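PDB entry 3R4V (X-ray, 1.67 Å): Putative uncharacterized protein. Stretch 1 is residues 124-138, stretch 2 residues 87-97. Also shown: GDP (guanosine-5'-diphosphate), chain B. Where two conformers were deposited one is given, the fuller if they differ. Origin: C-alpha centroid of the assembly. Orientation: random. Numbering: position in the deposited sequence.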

# COMPACT_ATOMS: atom_id res chain seq x y z
N THR A 124 -9.74 16.40 6.13
CA THR A 124 -8.37 16.91 6.18
C THR A 124 -7.47 15.99 7.02
O THR A 124 -6.25 15.94 6.82
CB THR A 124 -8.29 18.36 6.70
OG1 THR A 124 -9.02 18.48 7.93
CG2 THR A 124 -8.90 19.33 5.68
N ASP A 125 -8.06 15.27 7.97
CA ASP A 125 -7.29 14.27 8.74
C ASP A 125 -6.77 13.16 7.83
O ASP A 125 -5.59 12.80 7.88
CB ASP A 125 -8.13 13.66 9.87
CG ASP A 125 -8.28 14.59 11.07
OD1 ASP A 125 -9.13 14.30 11.93
OD2 ASP A 125 -7.55 15.61 11.15
N ASN A 126 -7.66 12.60 7.00
CA ASN A 126 -7.26 11.59 6.03
C ASN A 126 -6.14 12.13 5.14
O ASN A 126 -5.13 11.47 4.89
CB ASN A 126 -8.43 11.23 5.11
CG ASN A 126 -9.35 10.15 5.68
OD1 ASN A 126 -10.38 9.84 5.08
ND2 ASN A 126 -9.00 9.58 6.82
N LEU A 127 -6.34 13.34 4.63
CA LEU A 127 -5.41 13.90 3.64
C LEU A 127 -4.06 14.18 4.28
O LEU A 127 -3.04 13.92 3.68
CB LEU A 127 -5.98 15.17 3.01
CG LEU A 127 -7.21 14.93 2.13
CD1 LEU A 127 -7.91 16.23 1.79
CD2 LEU A 127 -6.81 14.19 0.87
N GLY A 128 -4.07 14.71 5.50
CA GLY A 128 -2.84 14.91 6.24
C GLY A 128 -2.13 13.60 6.50
O GLY A 128 -0.92 13.50 6.36
N ASN A 129 -2.88 12.57 6.86
CA ASN A 129 -2.29 11.27 7.07
C ASN A 129 -1.69 10.70 5.78
O ASN A 129 -0.62 10.11 5.81
CB ASN A 129 -3.28 10.29 7.71
CG ASN A 129 -3.50 10.57 9.19
OD1 ASN A 129 -2.68 11.24 9.82
ND2 ASN A 129 -4.58 10.04 9.74
N ASP A 130 -2.39 10.89 4.67
CA ASP A 130 -1.92 10.40 3.37
C ASP A 130 -0.55 10.99 3.09
O ASP A 130 0.38 10.27 2.73
CB ASP A 130 -2.82 10.85 2.23
CG ASP A 130 -4.18 10.18 2.22
OD1 ASP A 130 -4.34 9.06 2.76
OD2 ASP A 130 -5.09 10.80 1.64
N ILE A 131 -0.43 12.31 3.28
CA ILE A 131 0.83 13.01 3.06
C ILE A 131 1.94 12.49 3.95
O ILE A 131 3.03 12.17 3.48
CB ILE A 131 0.68 14.51 3.30
CG1 ILE A 131 -0.25 15.13 2.26
CG2 ILE A 131 2.05 15.18 3.28
CD1 ILE A 131 -0.80 16.48 2.67
N ASP A 132 1.67 12.42 5.26
CA ASP A 132 2.70 11.98 6.20
C ASP A 132 3.11 10.53 5.94
O ASP A 132 4.26 10.18 6.10
CB ASP A 132 2.26 12.16 7.66
CG ASP A 132 2.08 13.61 8.05
OD1 ASP A 132 2.64 14.50 7.37
OD2 ASP A 132 1.39 13.85 9.06
N THR A 133 2.17 9.68 5.52
CA THR A 133 2.51 8.29 5.26
C THR A 133 3.32 8.12 3.97
O THR A 133 4.28 7.33 3.93
CB THR A 133 1.25 7.41 5.27
OG1 THR A 133 0.55 7.65 6.50
CG2 THR A 133 1.64 5.94 5.21
N MET A 134 2.99 8.90 2.94
CA MET A 134 3.81 8.89 1.72
C MET A 134 5.23 9.37 2.06
O MET A 134 6.20 8.78 1.61
CB MET A 134 3.20 9.75 0.63
CG MET A 134 1.96 9.12 -0.03
SD MET A 134 2.36 7.61 -0.95
CE MET A 134 3.19 8.36 -2.35
N LYS A 135 5.32 10.44 2.85
CA LYS A 135 6.63 10.94 3.30
C LYS A 135 7.38 9.89 4.10
O LYS A 135 8.60 9.71 3.93
CB LYS A 135 6.47 12.21 4.13
CG LYS A 135 6.18 13.45 3.30
CD LYS A 135 5.96 14.67 4.20
CE LYS A 135 5.73 15.94 3.39
NZ LYS A 135 7.00 16.44 2.77
N THR A 136 6.67 9.19 4.98
CA THR A 136 7.23 8.04 5.71
C THR A 136 7.86 7.03 4.76
O THR A 136 8.99 6.58 4.98
CB THR A 136 6.14 7.34 6.57
OG1 THR A 136 5.71 8.22 7.62
CG2 THR A 136 6.68 6.07 7.19
N LEU A 137 7.13 6.64 3.72
CA LEU A 137 7.66 5.65 2.78
C LEU A 137 8.90 6.20 2.06
O LEU A 137 9.87 5.47 1.81
CB LEU A 137 6.59 5.20 1.80
CG LEU A 137 5.45 4.47 2.51
CD1 LEU A 137 4.34 4.13 1.50
CD2 LEU A 137 5.90 3.20 3.26
N GLU A 138 8.89 7.49 1.77
CA GLU A 138 10.04 8.11 1.12
C GLU A 138 11.24 8.06 2.07
O GLU A 138 12.36 7.74 1.65
CB GLU A 138 9.74 9.56 0.67
CG GLU A 138 10.89 10.29 -0.07
CD GLU A 138 10.82 10.12 -1.58
OE1 GLU A 138 10.38 9.05 -2.05
OE2 GLU A 138 11.18 11.07 -2.30
PB GDP B . -7.00 2.40 10.27
O1B GDP B . -7.68 1.18 10.84
O2B GDP B . -5.76 1.95 9.54
O3B GDP B . -6.67 3.39 11.38
O3A GDP B . -7.99 3.16 9.28
PA GDP B . -8.88 2.50 8.12
O1A GDP B . -9.99 1.61 8.65
O2A GDP B . -8.02 1.77 7.13
O5' GDP B . -9.52 3.80 7.49
C5' GDP B . -8.70 4.89 7.01
C4' GDP B . -9.43 5.65 5.92
O4' GDP B . -9.49 4.85 4.73
C3' GDP B . -10.88 5.97 6.26
O3' GDP B . -10.98 7.25 6.86
C2' GDP B . -11.56 5.95 4.91
O2' GDP B . -11.38 7.20 4.25
C1' GDP B . -10.78 4.94 4.10
N9 GDP B . -11.34 3.57 4.20
C8 GDP B . -11.86 2.96 5.29
N7 GDP B . -12.22 1.68 5.00
C5 GDP B . -11.91 1.45 3.71
C6 GDP B . -12.00 0.32 2.77
O6 GDP B . -12.48 -0.78 3.13
N1 GDP B . -11.55 0.50 1.51
C2 GDP B . -11.02 1.68 1.10
N2 GDP B . -10.57 1.81 -0.18
N3 GDP B . -10.90 2.75 1.91
C4 GDP B . -11.32 2.69 3.20
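Stretch 2 (87-97) CYSLGGGSGSV

Stretch 2 leaves a β-strand (87-89), turns through a glycine-rich loop, and is helical by 95-97, where the helix runs on into the chain. Stretch 1 is a single continuous helix, and the loop packs against one flank of it. The closest backbone approach lies at the start of the loop, where the CA atoms of Gly-91 and Asn-126 are 4.4 Å apart and those of Leu-90 and Asp-130 are 4.7 Å apart. As the chain advances from Leu-90 to Gly-91, its nearest helical neighbor moves back by one turn, from Asp-130 to Asn-126, so at this point the loop runs against the direction of the helix. Together the two stretches bury 467 Å².

Leu-90 covers the most surface. With phi/psi of -75/-15 it breaks from the extended strand, and its CA-to-CB bond points toward the helix. The m, t side chain spreads among residues from successive turns: CD1 lies 3.9 Å from Met-134 SD, CD2 lies 3.5 Å from Thr-133 CG2, and the same CD2 is 4.5 Å from Leu-137 CD1. A branched, flexible aliphatic group suits such a site, because its two methyls can meet different neighbors without needing a polar partner.

Thr-133, the largest contributor from the helix, answers Leu-90 with both branches. Its methyl packs on the leucine, as described, and also lies near the plane of the Tyr-88 ring at its edge, with CG2 4.1 Å from CE1. Its hydroxyl OG1 is 3.1 Å from Leu-90 O and 2.8 Å from Asn-129 O, one turn back in its own helix; the single proton can serve either acceptor, and the geometry leaves the choice open. OG1 also touches Ser-96 CB at 3.3 Å, so this one small residue reaches the strand, the loop and the helical segment beyond it. Further along, Leu-137 CD2 comes within 3.3 Å of Tyr-88 OH.

Gly-91 is the polar counterpart of Leu-90. Its carbonyl is the focus of two asparagines: Asn-129 ND2 donates a well-aligned hydrogen bond to Gly-91 O at 3.0 Å, and Asn-126 ND2 adds a weak one to the same oxygen at 3.1 Å. The CA of Asn-126 also directs a CA-H...O contact at Gly-91 O, 3.6 Å away. Amides suit this place because their NH2 groups can donate to a backbone carbonyl. The absence of a side chain on Gly-91 matters too: an ideal CB would lie 3.0 Å from Asp-130 OD1, a clash, whereas the bare CA tolerates that oxygen at 3.3 Å.

GDP makes further use of the same elements. Asn-126 OD1 accepts a hydrogen bond from GDP O2' at 2.9 Å, tying the helix to the ribose, while the backbone N atoms of Gly-93 and Ser-94 donate to GDP O3B at 2.8 and 2.9 Å. At Gly-92 the lack of a side chain leaves room for the nucleotide, since an ideal CB would fall 2.1 Å from GDP O3A.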

# COMPACT_ATOMS: atom_id res chain seq x y z
N CYS A 87 -0.35 -4.27 2.42
CA CYS A 87 -1.55 -3.55 2.02
C CYS A 87 -2.21 -2.81 3.18
O CYS A 87 -2.50 -3.40 4.22
CB CYS A 87 -2.56 -4.53 1.38
SG CYS A 87 -4.18 -3.80 0.99
N TYR A 88 -2.46 -1.52 3.00
CA TYR A 88 -3.07 -0.72 4.04
C TYR A 88 -3.51 0.63 3.49
O TYR A 88 -3.12 1.01 2.39
CB TYR A 88 -2.06 -0.51 5.19
CG TYR A 88 -0.73 0.07 4.74
CD1 TYR A 88 -0.51 1.43 4.79
CD2 TYR A 88 0.30 -0.76 4.28
CE1 TYR A 88 0.73 1.98 4.38
CE2 TYR A 88 1.53 -0.21 3.88
CZ TYR A 88 1.73 1.15 3.93
OH TYR A 88 2.93 1.70 3.53
N SER A 89 -4.32 1.35 4.27
CA SER A 89 -4.69 2.72 3.94
C SER A 89 -3.63 3.72 4.42
O SER A 89 -3.10 3.60 5.52
CB SER A 89 -6.04 3.08 4.57
OG SER A 89 -6.44 4.40 4.19
N LEU A 90 -3.33 4.72 3.58
CA LEU A 90 -2.42 5.79 3.96
C LEU A 90 -3.08 6.77 4.91
O LEU A 90 -2.39 7.59 5.53
CB LEU A 90 -1.97 6.58 2.73
CG LEU A 90 -1.29 5.83 1.61
CD1 LEU A 90 -1.21 6.71 0.38
CD2 LEU A 90 0.10 5.40 2.09
N GLY A 91 -4.40 6.72 5.03
CA GLY A 91 -5.13 7.81 5.66
C GLY A 91 -5.67 7.63 7.06
O GLY A 91 -6.19 8.58 7.65
N GLY A 92 -5.56 6.42 7.60
CA GLY A 92 -6.01 6.16 8.97
C GLY A 92 -4.85 6.28 9.95
O GLY A 92 -3.82 6.86 9.63
N GLY A 93 -5.03 5.70 11.13
CA GLY A 93 -4.05 5.83 12.20
C GLY A 93 -3.26 4.56 12.44
O GLY A 93 -2.11 4.63 12.88
N SER A 94 -3.85 3.41 12.15
CA SER A 94 -3.25 2.11 12.49
C SER A 94 -2.53 1.44 11.33
O SER A 94 -1.35 1.06 11.45
CB SER A 94 -4.30 1.16 13.07
OG SER A 94 -4.81 1.66 14.30
N GLY A 95 -3.23 1.29 10.20
CA GLY A 95 -2.62 0.73 9.01
C GLY A 95 -1.44 1.56 8.56
O GLY A 95 -0.40 1.01 8.18
N SER A 96 -1.57 2.88 8.62
CA SER A 96 -0.54 3.77 8.10
C SER A 96 0.67 3.87 9.04
O SER A 96 1.61 4.61 8.74
CB SER A 96 -1.12 5.15 7.85
OG SER A 96 -1.44 5.77 9.11
N VAL A 97 0.60 3.18 10.17
CA VAL A 97 1.71 3.08 11.12
C VAL A 97 2.27 1.66 11.14
O VAL A 97 3.46 1.45 10.92
CB VAL A 97 1.31 3.54 12.53
CG1 VAL A 97 2.38 3.16 13.54
CG2 VAL A 97 1.09 5.05 12.52